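Side-chain contacts in ochratoxinase (PDB 4C65), which hydrolyses the amide bond of the mycotoxin ochratoxin A with the help of zinc, releasing phenylalanine, and acts as a carboxypeptidase on C-terminal aromatic residues: residues A[74-79]-A[90-95]; A[113-118]-A[241-246]; A[186-191]-A[228-233]; A[319-324]-A[348-353]; A[359-364]-A[400-405]. All coordinates share one frame; numbering follows the deposited sequence.

Contact 1 of 5, residues A[74-79]-A[90-95]; sequences GDDDYY and PASSGA
Gly74 and Asp76 meet Ser92 and Ser93 where the loop after strand 69-70 of the twisted TIM barrel, the strand that leads to the zinc ligand His71, runs past the first turn of helix 90-106. The closest backbone approach is a CA-H...O contact: Gly74 O lies 3.3 Å from Ser93 CA, with 158° at the hydrogen. Gly74, at positive phi, brings its CA within 3.9 Å of Ser93 CA. Van der Waals contact adds Ser93 CB, 3.8 Å from Gly74 O, while Ser93 OG turns to Gly73 O in a weak hydrogen bond.

The polar part is carried by Asp76 and Ser92. Asp76 CG is anti to its own carbonyl carbon (chi1 -62°), and the carboxylate reaches the helix with its two oxygens doing different work. OD1 packs 3.7 Å from Ser92 CB and is held in a salt bridge by Arg96, whose NH1 also bonds Gly74 O. Ser92 OG donates to the backbone O of Glu121 of a neighbouring subunit, so the contact borders an interface of the octamer. One water is a further partner and closes the gap, donating to Asp76 OD2 at 2.6 Å and to Ser92 OG at 2.8 Å.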
# COMPACT_ATOMS: atom_id res chain seq x y z
N GLY A 74 -17.39 -22.63 -11.16
CA GLY A 74 -16.53 -23.03 -12.30
C GLY A 74 -15.09 -23.38 -11.97
O GLY A 74 -14.21 -23.23 -12.80
N ASP A 75 -14.87 -23.85 -10.74
CA ASP A 75 -13.54 -24.02 -10.17
C ASP A 75 -12.70 -24.99 -10.97
O ASP A 75 -13.22 -25.91 -11.56
CB ASP A 75 -13.63 -24.53 -8.70
CG ASP A 75 -14.48 -23.64 -7.81
OD1 ASP A 75 -15.72 -23.51 -8.04
OD2 ASP A 75 -13.94 -23.05 -6.84
N ASP A 76 -11.39 -24.76 -10.99
CA ASP A 76 -10.45 -25.79 -11.43
C ASP A 76 -10.56 -26.97 -10.44
O ASP A 76 -10.94 -26.80 -9.27
CB ASP A 76 -9.00 -25.29 -11.45
CG ASP A 76 -8.76 -24.13 -12.42
OD1 ASP A 76 -9.35 -24.06 -13.50
OD2 ASP A 76 -7.88 -23.31 -12.12
N ASP A 77 -10.22 -28.16 -10.89
CA ASP A 77 -10.33 -29.34 -10.04
C ASP A 77 -9.10 -29.59 -9.14
O ASP A 77 -8.92 -30.70 -8.63
CB ASP A 77 -10.55 -30.58 -10.94
CG ASP A 77 -11.17 -31.74 -10.20
OD1 ASP A 77 -11.95 -31.50 -9.24
OD2 ASP A 77 -10.87 -32.90 -10.57
N TYR A 78 -8.28 -28.56 -8.92
CA TYR A 78 -6.98 -28.75 -8.28
C TYR A 78 -7.03 -28.77 -6.75
O TYR A 78 -6.63 -29.75 -6.12
CB TYR A 78 -6.00 -27.68 -8.76
CG TYR A 78 -4.59 -27.91 -8.30
CD1 TYR A 78 -3.76 -28.83 -8.95
CD2 TYR A 78 -4.07 -27.22 -7.22
CE1 TYR A 78 -2.45 -29.04 -8.52
CE2 TYR A 78 -2.78 -27.43 -6.78
CZ TYR A 78 -1.97 -28.33 -7.43
OH TYR A 78 -0.69 -28.52 -6.99
N TYR A 79 -7.52 -27.69 -6.15
CA TYR A 79 -7.75 -27.66 -4.71
C TYR A 79 -9.13 -28.24 -4.39
O TYR A 79 -10.11 -27.97 -5.08
CB TYR A 79 -7.68 -26.23 -4.16
CG TYR A 79 -6.33 -25.59 -4.28
CD1 TYR A 79 -5.29 -26.00 -3.47
CD2 TYR A 79 -6.11 -24.57 -5.18
CE1 TYR A 79 -4.05 -25.40 -3.56
CE2 TYR A 79 -4.87 -23.97 -5.28
CZ TYR A 79 -3.85 -24.39 -4.47
OH TYR A 79 -2.62 -23.79 -4.55
N PRO A 90 -10.89 -16.38 -12.99
CA PRO A 90 -12.33 -16.36 -13.36
C PRO A 90 -12.63 -16.61 -14.83
O PRO A 90 -13.74 -16.99 -15.16
CB PRO A 90 -12.79 -14.94 -12.94
CG PRO A 90 -11.75 -14.48 -11.95
CD PRO A 90 -10.45 -15.11 -12.39
N ALA A 91 -11.66 -16.39 -15.72
CA ALA A 91 -11.82 -16.77 -17.12
C ALA A 91 -12.00 -18.28 -17.30
O ALA A 91 -12.83 -18.70 -18.10
CB ALA A 91 -10.65 -16.28 -17.97
N SER A 92 -11.23 -19.07 -16.57
CA SER A 92 -11.46 -20.51 -16.51
C SER A 92 -12.86 -20.78 -16.02
O SER A 92 -13.59 -21.59 -16.61
CB SER A 92 -10.46 -21.18 -15.58
OG SER A 92 -9.14 -20.94 -15.99
N SER A 93 -13.26 -20.12 -14.93
CA SER A 93 -14.58 -20.35 -14.34
C SER A 93 -15.69 -20.10 -15.36
O SER A 93 -16.60 -20.89 -15.49
CB SER A 93 -14.80 -19.44 -13.12
OG SER A 93 -13.78 -19.66 -12.14
N GLY A 94 -15.63 -18.94 -16.01
CA GLY A 94 -16.68 -18.53 -16.93
C GLY A 94 -16.86 -19.51 -18.05
O GLY A 94 -17.98 -19.82 -18.45
N ALA A 95 -15.75 -20.02 -18.54
CA ALA A 95 -15.79 -20.98 -19.62
C ALA A 95 -16.56 -22.21 -19.15
O ALA A 95 -17.43 -22.70 -19.86
CB ALA A 95 -14.37 -21.33 -20.07
O HOH W 1 -7.90 -21.05 -13.44

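Contact 2 of 5, residues A[113-118]-A[241-246]; sequences RDLAGY and IVSAHV
The guanidinium of Arg113 has Leu115 CD2 over one face, 3.8 Å from the plane and displaced from the centre of the group, while Ser243 comes up obliquely from strand 242-246. Ser243 CB is 3.6 Å from Arg113 NH1. The hydroxyl sits about equally far from both terminal nitrogens: Ser243 OG is 3.7 Å from Arg113 NH2, a little more from NH1. What links the two polar groups is Glu264, whose OE2 takes a salt bridge from Arg113 NH2 and a hydrogen bond from Ser243 OG. The guanidinium is further gripped by Cys68 O at NE and by Ser372 O and Ser262 OG at NH1, which should balance the buried charge and hold the group's rotation. The chain gets there extended, CG anti to the backbone N (chi1 -167°), then bent at chi3 (62°).

Both strands belong to the TIM barrel of the amidohydrolase fold, and their side chains meet across its interior. Leu115 adds a looser contact, CD1 lying 4.1 Å from Ser243 OG, and its backbone oxygen accepts from Lys204, which binds both zinc ions; His245, two residues past Ser243, binds the second. An Asx turn follows at Asp114: Ala116 N bonds Asp114 OD1 at 3.3 Å, from well above the carboxylate plane.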
# COMPACT_ATOMS: atom_id res chain seq x y z
N ARG A 113 -31.19 -19.60 -9.11
CA ARG A 113 -30.72 -18.66 -8.11
C ARG A 113 -29.31 -19.06 -7.67
O ARG A 113 -29.12 -20.08 -6.99
CB ARG A 113 -31.67 -18.58 -6.91
CG ARG A 113 -31.38 -17.39 -6.00
CD ARG A 113 -32.33 -17.31 -4.82
NE ARG A 113 -32.23 -18.48 -3.96
CZ ARG A 113 -32.66 -18.56 -2.70
NH1 ARG A 113 -33.23 -17.51 -2.10
NH2 ARG A 113 -32.51 -19.68 -2.02
N ASP A 114 -28.34 -18.26 -8.13
CA ASP A 114 -26.94 -18.39 -7.78
C ASP A 114 -26.72 -17.74 -6.41
O ASP A 114 -27.06 -16.57 -6.23
CB ASP A 114 -26.10 -17.67 -8.83
CG ASP A 114 -24.66 -17.56 -8.46
OD1 ASP A 114 -24.11 -18.48 -7.84
OD2 ASP A 114 -24.04 -16.56 -8.85
N LEU A 115 -26.13 -18.48 -5.48
CA LEU A 115 -25.94 -17.98 -4.12
C LEU A 115 -24.47 -17.81 -3.70
O LEU A 115 -24.17 -17.41 -2.57
CB LEU A 115 -26.66 -18.90 -3.14
CG LEU A 115 -28.18 -18.88 -3.26
CD1 LEU A 115 -28.77 -19.84 -2.24
CD2 LEU A 115 -28.72 -17.47 -3.03
N ALA A 116 -23.55 -18.07 -4.62
CA ALA A 116 -22.17 -17.66 -4.42
C ALA A 116 -21.43 -17.85 -5.73
O ALA A 116 -21.32 -18.97 -6.22
CB ALA A 116 -21.51 -18.49 -3.33
N GLY A 117 -20.91 -16.79 -6.31
CA GLY A 117 -20.10 -16.96 -7.50
C GLY A 117 -20.27 -15.88 -8.54
O GLY A 117 -20.56 -14.72 -8.22
N TYR A 118 -20.13 -16.26 -9.80
CA TYR A 118 -20.01 -15.32 -10.89
C TYR A 118 -21.28 -15.23 -11.73
O TYR A 118 -21.21 -14.95 -12.93
CB TYR A 118 -18.82 -15.75 -11.77
CG TYR A 118 -17.50 -15.76 -11.06
CD1 TYR A 118 -16.96 -14.59 -10.55
CD2 TYR A 118 -16.79 -16.94 -10.88
CE1 TYR A 118 -15.76 -14.60 -9.87
CE2 TYR A 118 -15.57 -16.95 -10.25
CZ TYR A 118 -15.05 -15.78 -9.75
OH TYR A 118 -13.83 -15.77 -9.09
N ILE A 241 -34.34 -9.42 -1.23
CA ILE A 241 -34.42 -10.13 0.01
C ILE A 241 -33.10 -10.88 0.28
O ILE A 241 -32.22 -10.95 -0.59
CB ILE A 241 -35.58 -11.12 0.01
CG1 ILE A 241 -35.39 -12.16 -1.10
CG2 ILE A 241 -36.90 -10.36 -0.12
CD1 ILE A 241 -36.15 -13.43 -0.85
N VAL A 242 -32.94 -11.35 1.52
CA VAL A 242 -31.73 -12.00 1.92
C VAL A 242 -32.03 -13.45 2.13
O VAL A 242 -33.04 -13.82 2.74
CB VAL A 242 -31.17 -11.40 3.22
CG1 VAL A 242 -30.01 -12.22 3.74
CG2 VAL A 242 -30.77 -9.96 3.02
N SER A 243 -31.15 -14.28 1.61
CA SER A 243 -31.18 -15.69 1.85
C SER A 243 -30.08 -16.00 2.82
O SER A 243 -28.94 -15.55 2.64
CB SER A 243 -30.94 -16.45 0.53
OG SER A 243 -30.81 -17.85 0.77
N ALA A 244 -30.39 -16.81 3.82
CA ALA A 244 -29.47 -17.14 4.88
C ALA A 244 -29.16 -18.64 4.93
O ALA A 244 -30.07 -19.45 5.07
CB ALA A 244 -30.06 -16.72 6.20
N HIS A 245 -27.88 -18.98 4.80
CA HIS A 245 -27.35 -20.29 5.13
C HIS A 245 -27.48 -20.49 6.64
O HIS A 245 -26.82 -19.82 7.42
CB HIS A 245 -25.90 -20.36 4.67
CG HIS A 245 -25.12 -21.51 5.22
ND1 HIS A 245 -24.76 -22.58 4.44
CD2 HIS A 245 -24.56 -21.73 6.44
CE1 HIS A 245 -24.05 -23.44 5.16
NE2 HIS A 245 -23.90 -22.94 6.37
N VAL A 246 -28.35 -21.42 7.04
CA VAL A 246 -28.55 -21.76 8.47
C VAL A 246 -28.68 -23.26 8.73
O VAL A 246 -29.40 -23.98 8.03
CB VAL A 246 -29.79 -21.05 9.05
CG1 VAL A 246 -29.53 -19.57 9.24
CG2 VAL A 246 -31.02 -21.26 8.18

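Contact 3 of 5, residues A[186-191]-A[228-233]; sequences EEVRRA and LKVIVE
Val188 drives into the groove between Val230 and Ile231, and this apolar corner is the tight part of the contact. Its CB lies 3.8 Å from Ile231 CG1, the two side chains crossing at about a right angle, while Val188 CG2 meets Val230 CG1 at 3.9 Å. That same Val230 methyl, placed anti to the backbone N (chi1 165°), also presses on Arg189: CG1 is 3.5 Å from Arg189 CG and lies over one face of the guanidinium.

Past this methyl the contact turns polar and is bridged by a water. Lying in the guanidinium plane, it accepts from Arg189 NH1 at 2.7 Å and donates to Glu233 OE1, bridging charges 5.0 Å apart (NH1 to OE1). Arg189 also makes salt bridges to Glu234 and to Glu226 of a neighbouring subunit, which packs against this side.

Helices 185-198 and 225-237 run in the same direction, inclined at 29° (signed -29°) with local axes 9.1 Å apart, as neighbours on the outside of an alpha/beta barrel do; Ile231 turns inward onto Ile203 and Val205 of strand 203-206.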
# COMPACT_ATOMS: atom_id res chain seq x y z
N GLU A 186 -20.39 -1.23 9.56
CA GLU A 186 -19.88 -0.36 8.51
C GLU A 186 -19.52 -1.20 7.30
O GLU A 186 -19.96 -0.93 6.19
CB GLU A 186 -18.66 0.45 8.98
CG GLU A 186 -18.88 1.30 10.23
CD GLU A 186 -20.07 2.25 10.10
OE1 GLU A 186 -19.99 3.23 9.32
OE2 GLU A 186 -21.08 2.02 10.79
N GLU A 187 -18.71 -2.22 7.51
CA GLU A 187 -18.24 -3.05 6.41
C GLU A 187 -19.38 -3.80 5.74
O GLU A 187 -19.35 -3.99 4.51
CB GLU A 187 -17.15 -4.03 6.86
CG GLU A 187 -15.81 -3.36 7.13
CD GLU A 187 -14.67 -4.35 7.36
OE1 GLU A 187 -14.85 -5.59 7.20
OE2 GLU A 187 -13.58 -3.88 7.72
N VAL A 188 -20.37 -4.24 6.50
CA VAL A 188 -21.42 -5.06 5.88
C VAL A 188 -22.29 -4.20 4.95
O VAL A 188 -22.85 -4.73 3.98
CB VAL A 188 -22.28 -5.90 6.84
CG1 VAL A 188 -21.45 -6.95 7.55
CG2 VAL A 188 -23.02 -5.03 7.84
N ARG A 189 -22.39 -2.90 5.22
CA ARG A 189 -23.11 -2.05 4.30
C ARG A 189 -22.44 -2.09 2.96
O ARG A 189 -23.10 -2.26 1.94
CB ARG A 189 -23.19 -0.61 4.79
CG ARG A 189 -24.15 -0.39 5.96
CD ARG A 189 -24.35 1.10 6.17
NE ARG A 189 -24.96 1.40 7.45
CZ ARG A 189 -26.26 1.31 7.70
NH1 ARG A 189 -27.10 0.86 6.78
NH2 ARG A 189 -26.69 1.64 8.92
N ARG A 190 -21.13 -1.90 2.93
CA ARG A 190 -20.42 -1.95 1.66
C ARG A 190 -20.55 -3.33 1.02
O ARG A 190 -20.77 -3.43 -0.19
CB ARG A 190 -18.96 -1.51 1.78
CG ARG A 190 -18.23 -1.71 0.45
CD ARG A 190 -17.25 -0.61 0.09
NE ARG A 190 -16.29 -0.36 1.14
CZ ARG A 190 -16.10 0.80 1.75
NH1 ARG A 190 -16.81 1.87 1.46
NH2 ARG A 190 -15.20 0.88 2.70
N ALA A 191 -20.46 -4.38 1.83
CA ALA A 191 -20.55 -5.72 1.33
C ALA A 191 -21.80 -5.95 0.51
O ALA A 191 -21.73 -6.48 -0.60
CB ALA A 191 -20.48 -6.73 2.45
N LEU A 228 -26.68 -8.50 10.79
CA LEU A 228 -27.72 -9.15 9.99
C LEU A 228 -28.87 -8.19 9.67
O LEU A 228 -29.37 -8.17 8.56
CB LEU A 228 -28.25 -10.41 10.67
CG LEU A 228 -27.33 -11.63 10.74
CD1 LEU A 228 -27.97 -12.72 11.59
CD2 LEU A 228 -27.03 -12.15 9.34
N LYS A 229 -29.27 -7.38 10.63
CA LYS A 229 -30.34 -6.43 10.42
C LYS A 229 -29.95 -5.40 9.35
O LYS A 229 -30.75 -5.07 8.49
CB LYS A 229 -30.69 -5.74 11.74
CG LYS A 229 -31.80 -4.72 11.66
CD LYS A 229 -32.09 -4.18 13.05
CE LYS A 229 -33.22 -3.15 13.08
NZ LYS A 229 -32.73 -1.73 13.27
N VAL A 230 -28.75 -4.86 9.47
CA VAL A 230 -28.23 -3.92 8.48
C VAL A 230 -28.17 -4.55 7.09
O VAL A 230 -28.65 -3.98 6.13
CB VAL A 230 -26.86 -3.36 8.92
CG1 VAL A 230 -26.14 -2.67 7.78
CG2 VAL A 230 -27.06 -2.40 10.08
N ILE A 231 -27.63 -5.76 7.00
CA ILE A 231 -27.65 -6.47 5.74
C ILE A 231 -29.05 -6.57 5.14
O ILE A 231 -29.25 -6.29 3.94
CB ILE A 231 -27.04 -7.87 5.87
CG1 ILE A 231 -25.52 -7.74 6.06
CG2 ILE A 231 -27.31 -8.69 4.62
CD1 ILE A 231 -24.87 -8.99 6.59
N VAL A 232 -30.03 -6.98 5.93
CA VAL A 232 -31.42 -7.08 5.46
C VAL A 232 -31.96 -5.71 5.01
O VAL A 232 -32.62 -5.62 3.97
CB VAL A 232 -32.33 -7.73 6.53
CG1 VAL A 232 -33.81 -7.56 6.18
CG2 VAL A 232 -31.99 -9.20 6.66
N GLU A 233 -31.67 -4.66 5.77
CA GLU A 233 -32.10 -3.30 5.45
C GLU A 233 -31.47 -2.80 4.15
O GLU A 233 -32.12 -2.15 3.34
CB GLU A 233 -31.77 -2.34 6.59
CG GLU A 233 -32.66 -2.53 7.80
CD GLU A 233 -32.10 -1.85 9.05
OE1 GLU A 233 -30.92 -1.41 9.01
OE2 GLU A 233 -32.84 -1.75 10.06
O HOH W 2 -29.69 0.61 7.65

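Contact 4 of 5, residues A[319-324]-A[348-353]; sequences KAYQGA and QFAVER
One side-chain-to-backbone hydrogen bond and a small patch of van der Waals contact join Gln322 and Tyr321 of helix 304-327 to helix 344-354, in the outer helical layer of the amidohydrolase barrel. Gln322 NE2 donates to Arg353 O over 2.9 Å. The bond is nearly straight (167° at the hydrogen), with the acceptor in the amide plane and the donor almost in line with the carbonyl. Gln322 reaches that far because its chain is extended beyond CG, and CG itself rests 3.3 Å from the same oxygen. Only the backbone of Arg353 is used here: its side chain leads away to a salt bridge with Glu292.

Deeper in, Tyr321 swings its CG anti to the backbone N (chi1 -165°) and brings its hydroxyl 3.8 Å from CB of Ala350, where the helix widens into a pi-type turn through Arg353. Tyr321 also touches Leu333; strand 283-285 packs on the Tyr321 side through Tyr284, and helix 358-365 on the Ala350 side through Ala361.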
# COMPACT_ATOMS: atom_id res chain seq x y z
N LYS A 319 -35.94 -34.62 9.51
CA LYS A 319 -37.12 -34.31 10.34
C LYS A 319 -37.58 -32.89 10.13
O LYS A 319 -38.78 -32.64 10.02
CB LYS A 319 -36.85 -34.45 11.83
CG LYS A 319 -36.59 -35.85 12.35
CD LYS A 319 -36.56 -35.86 13.90
CE LYS A 319 -36.10 -37.20 14.44
NZ LYS A 319 -36.84 -37.71 15.65
N ALA A 320 -36.62 -31.97 10.07
CA ALA A 320 -36.93 -30.56 9.86
C ALA A 320 -37.68 -30.36 8.55
O ALA A 320 -38.67 -29.61 8.50
CB ALA A 320 -35.65 -29.73 9.89
N TYR A 321 -37.19 -31.00 7.49
CA TYR A 321 -37.78 -30.89 6.16
C TYR A 321 -39.18 -31.48 6.14
O TYR A 321 -40.13 -30.84 5.69
CB TYR A 321 -36.91 -31.63 5.13
CG TYR A 321 -37.17 -31.33 3.65
CD1 TYR A 321 -37.92 -30.22 3.24
CD2 TYR A 321 -36.62 -32.15 2.66
CE1 TYR A 321 -38.14 -29.95 1.89
CE2 TYR A 321 -36.83 -31.89 1.31
CZ TYR A 321 -37.57 -30.79 0.93
OH TYR A 321 -37.76 -30.55 -0.40
N GLN A 322 -39.30 -32.70 6.64
CA GLN A 322 -40.59 -33.39 6.68
C GLN A 322 -41.58 -32.57 7.50
O GLN A 322 -42.74 -32.43 7.12
CB GLN A 322 -40.45 -34.78 7.28
CG GLN A 322 -39.73 -35.76 6.38
CD GLN A 322 -39.36 -37.06 7.06
OE1 GLN A 322 -39.47 -37.19 8.28
NE2 GLN A 322 -38.90 -38.01 6.29
N GLY A 323 -41.11 -32.05 8.63
CA GLY A 323 -41.96 -31.28 9.52
C GLY A 323 -42.47 -30.01 8.87
O GLY A 323 -43.63 -29.64 9.03
N ALA A 324 -41.60 -29.36 8.11
CA ALA A 324 -41.95 -28.12 7.45
C ALA A 324 -42.96 -28.37 6.34
O ALA A 324 -43.83 -27.54 6.09
CB ALA A 324 -40.71 -27.44 6.90
N GLN A 348 -36.76 -35.68 -6.71
CA GLN A 348 -36.85 -37.02 -6.17
C GLN A 348 -36.83 -37.01 -4.64
O GLN A 348 -37.66 -37.64 -4.00
CB GLN A 348 -35.70 -37.86 -6.69
CG GLN A 348 -35.63 -39.22 -6.06
CD GLN A 348 -34.58 -40.12 -6.68
OE1 GLN A 348 -34.25 -40.02 -7.86
NE2 GLN A 348 -34.12 -41.07 -5.90
N PHE A 349 -35.93 -36.23 -4.06
CA PHE A 349 -35.82 -36.18 -2.62
C PHE A 349 -36.98 -35.46 -1.98
O PHE A 349 -37.39 -35.83 -0.89
CB PHE A 349 -34.49 -35.56 -2.18
CG PHE A 349 -33.27 -36.32 -2.66
CD1 PHE A 349 -33.22 -37.70 -2.57
CD2 PHE A 349 -32.17 -35.64 -3.17
CE1 PHE A 349 -32.11 -38.39 -2.99
CE2 PHE A 349 -31.05 -36.33 -3.61
CZ PHE A 349 -31.02 -37.70 -3.51
N ALA A 350 -37.54 -34.46 -2.65
CA ALA A 350 -38.75 -33.80 -2.16
C ALA A 350 -39.88 -34.81 -1.95
O ALA A 350 -40.61 -34.75 -0.96
CB ALA A 350 -39.18 -32.73 -3.13
N VAL A 351 -40.00 -35.76 -2.88
CA VAL A 351 -41.01 -36.80 -2.78
C VAL A 351 -40.59 -37.89 -1.80
O VAL A 351 -41.28 -38.15 -0.82
CB VAL A 351 -41.32 -37.43 -4.17
CG1 VAL A 351 -42.27 -38.61 -4.06
CG2 VAL A 351 -41.88 -36.37 -5.12
N GLU A 352 -39.44 -38.49 -2.05
CA GLU A 352 -39.03 -39.71 -1.34
C GLU A 352 -38.45 -39.51 0.05
O GLU A 352 -38.44 -40.43 0.85
CB GLU A 352 -38.05 -40.51 -2.20
CG GLU A 352 -38.67 -40.99 -3.50
CD GLU A 352 -37.72 -41.79 -4.38
OE1 GLU A 352 -36.60 -42.11 -3.94
OE2 GLU A 352 -38.12 -42.12 -5.52
N ARG A 353 -37.95 -38.31 0.35
CA ARG A 353 -37.47 -37.97 1.68
C ARG A 353 -38.42 -37.01 2.38
O ARG A 353 -38.73 -37.18 3.56
CB ARG A 353 -36.10 -37.32 1.59
CG ARG A 353 -34.98 -38.22 1.14
CD ARG A 353 -34.52 -39.15 2.26
NE ARG A 353 -34.04 -40.42 1.71
CZ ARG A 353 -33.04 -41.19 2.18
NH1 ARG A 353 -32.32 -40.86 3.27
NH2 ARG A 353 -32.74 -42.33 1.53

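Contact 5 of 5, residues A[359-364]-A[400-405]; sequences LEAIKA and EDIKVF
Ala361 is the first residue of helix 358-365 to meet the 400-405 loop: its methyl points toward the loop, with Ala361 CB 4.2 Å from Ile402 CD1. Next along the helix, Ile362 does most of the work. Its CG1 is anti to the carbonyl carbon (chi1 -74°), which swings the CG1-CD1 arm across to the loop, where CG1 comes within 4.3 Å of Ile402 CD1. The end of the arm then abuts the ring of Phe405 at its edge, near the ring plane, the closest approach being Ile362 CD1 to Phe405 CZ at 4.0 Å; the two side chains cross at about a right angle.

All this is apolar and buried, and it ties a helix of the amidohydrolase barrel to the connection between strands 391-394 and 411-416, which pair antiparallel. Met62 of strand 60-67 touches both Ile362 and Phe405, and Leu347 of helix 344-354 packs on both Ile402 and Phe405. One residue on, Lys363 makes a salt bridge with Asp19. Across in the loop, an Asx turn shapes the segment that presents Ile402: Lys403 N donates to Asp401 OD1 at 3.2 Å, 153° at the hydrogen, meeting the oxygen from above the carboxylate plane.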
# COMPACT_ATOMS: atom_id res chain seq x y z
N LEU A 359 -46.85 -33.72 -7.47
CA LEU A 359 -47.44 -32.43 -7.83
C LEU A 359 -46.95 -31.30 -6.91
O LEU A 359 -46.68 -30.19 -7.38
CB LEU A 359 -48.97 -32.51 -7.81
CG LEU A 359 -49.74 -31.35 -8.43
CD1 LEU A 359 -49.43 -31.20 -9.90
CD2 LEU A 359 -51.21 -31.60 -8.22
N GLU A 360 -46.82 -31.59 -5.62
CA GLU A 360 -46.26 -30.60 -4.67
C GLU A 360 -44.79 -30.33 -4.93
O GLU A 360 -44.34 -29.19 -4.83
CB GLU A 360 -46.45 -31.07 -3.24
CG GLU A 360 -47.88 -30.95 -2.73
CD GLU A 360 -48.13 -31.80 -1.48
OE1 GLU A 360 -47.24 -32.54 -1.02
OE2 GLU A 360 -49.25 -31.78 -0.96
N ALA A 361 -44.05 -31.38 -5.28
CA ALA A 361 -42.64 -31.24 -5.61
C ALA A 361 -42.45 -30.31 -6.80
O ALA A 361 -41.58 -29.44 -6.78
CB ALA A 361 -42.03 -32.60 -5.91
N ILE A 362 -43.27 -30.49 -7.81
CA ILE A 362 -43.23 -29.64 -8.99
C ILE A 362 -43.58 -28.20 -8.65
O ILE A 362 -42.95 -27.28 -9.16
CB ILE A 362 -44.13 -30.19 -10.10
CG1 ILE A 362 -43.45 -31.42 -10.73
CG2 ILE A 362 -44.41 -29.13 -11.18
CD1 ILE A 362 -44.30 -32.20 -11.71
N LYS A 363 -44.54 -28.00 -7.75
CA LYS A 363 -44.93 -26.67 -7.26
C LYS A 363 -43.75 -25.97 -6.59
O LYS A 363 -43.48 -24.79 -6.81
CB LYS A 363 -46.07 -26.82 -6.27
CG LYS A 363 -46.60 -25.51 -5.73
CD LYS A 363 -47.51 -25.64 -4.53
CE LYS A 363 -48.01 -24.31 -4.21
NZ LYS A 363 -49.40 -24.14 -3.73
N ALA A 364 -43.03 -26.73 -5.79
CA ALA A 364 -41.84 -26.22 -5.09
C ALA A 364 -40.70 -25.87 -6.07
O ALA A 364 -39.84 -25.05 -5.73
CB ALA A 364 -41.37 -27.23 -4.06
N GLU A 400 -46.45 -39.52 -12.48
CA GLU A 400 -46.39 -41.00 -12.34
C GLU A 400 -45.02 -41.41 -11.88
O GLU A 400 -44.89 -42.47 -11.31
CB GLU A 400 -46.53 -41.78 -13.69
CG GLU A 400 -47.55 -42.90 -13.76
CD GLU A 400 -48.77 -42.39 -14.44
OE1 GLU A 400 -48.65 -42.10 -15.66
OE2 GLU A 400 -49.81 -42.25 -13.79
N ASP A 401 -44.00 -40.62 -12.20
CA ASP A 401 -42.62 -40.93 -11.81
C ASP A 401 -41.78 -39.65 -11.81
O ASP A 401 -41.40 -39.14 -12.87
CB ASP A 401 -42.01 -41.97 -12.75
CG ASP A 401 -40.60 -42.41 -12.35
OD1 ASP A 401 -40.15 -42.13 -11.21
OD2 ASP A 401 -39.95 -43.06 -13.19
N ILE A 402 -41.47 -39.17 -10.61
CA ILE A 402 -40.71 -37.93 -10.46
C ILE A 402 -39.27 -38.02 -11.01
O ILE A 402 -38.66 -37.01 -11.31
CB ILE A 402 -40.72 -37.46 -9.00
CG1 ILE A 402 -40.45 -35.95 -8.91
CG2 ILE A 402 -39.76 -38.25 -8.13
CD1 ILE A 402 -41.66 -35.10 -9.28
N LYS A 403 -38.75 -39.24 -11.16
CA LYS A 403 -37.42 -39.45 -11.71
C LYS A 403 -37.32 -39.19 -13.22
O LYS A 403 -36.24 -39.26 -13.79
CB LYS A 403 -36.96 -40.89 -11.45
CG LYS A 403 -36.83 -41.24 -9.99
CD LYS A 403 -36.27 -42.64 -9.84
CE LYS A 403 -36.40 -43.09 -8.41
NZ LYS A 403 -36.09 -44.53 -8.29
N VAL A 404 -38.46 -38.96 -13.86
CA VAL A 404 -38.46 -38.68 -15.30
C VAL A 404 -37.55 -37.49 -15.64
O VAL A 404 -36.84 -37.52 -16.65
CB VAL A 404 -39.91 -38.44 -15.80
CG1 VAL A 404 -39.90 -37.80 -17.17
CG2 VAL A 404 -40.66 -39.78 -15.86
N PHE A 405 -37.53 -36.49 -14.76
CA PHE A 405 -36.69 -35.32 -14.93
C PHE A 405 -35.18 -35.63 -14.98
O PHE A 405 -34.40 -34.82 -15.44
CB PHE A 405 -36.94 -34.33 -13.81
CG PHE A 405 -38.31 -33.74 -13.81
CD1 PHE A 405 -38.69 -32.85 -14.79
CD2 PHE A 405 -39.20 -34.06 -12.81
CE1 PHE A 405 -39.96 -32.30 -14.79
CE2 PHE A 405 -40.48 -33.51 -12.80
CZ PHE A 405 -40.86 -32.63 -13.79

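In the fold
Along the chain, contact 1 closes before contact 2 opens, contact 3 lies nested within the loop that contact 2 closes, and contacts 4 and 5 follow. Contact 2 is the innermost, its centre about 8 Å from that of the chain, and holds the zinc ligand His245; the others lie 17 to 23 Å out. It touches contact 1 through Tyr118 on Pro90 and Ser93, and contact 3 through Val242 on helix 225-237. Contacts 4 and 5, centres about 13 Å apart, stand on the successive helices 344-354 and 358-365, which pack on each other. The outer contacts thus lie around the metal-bearing barrel; contacts 1, 2 and 3 border other subunits, whereas no other chain touches 4 or 5.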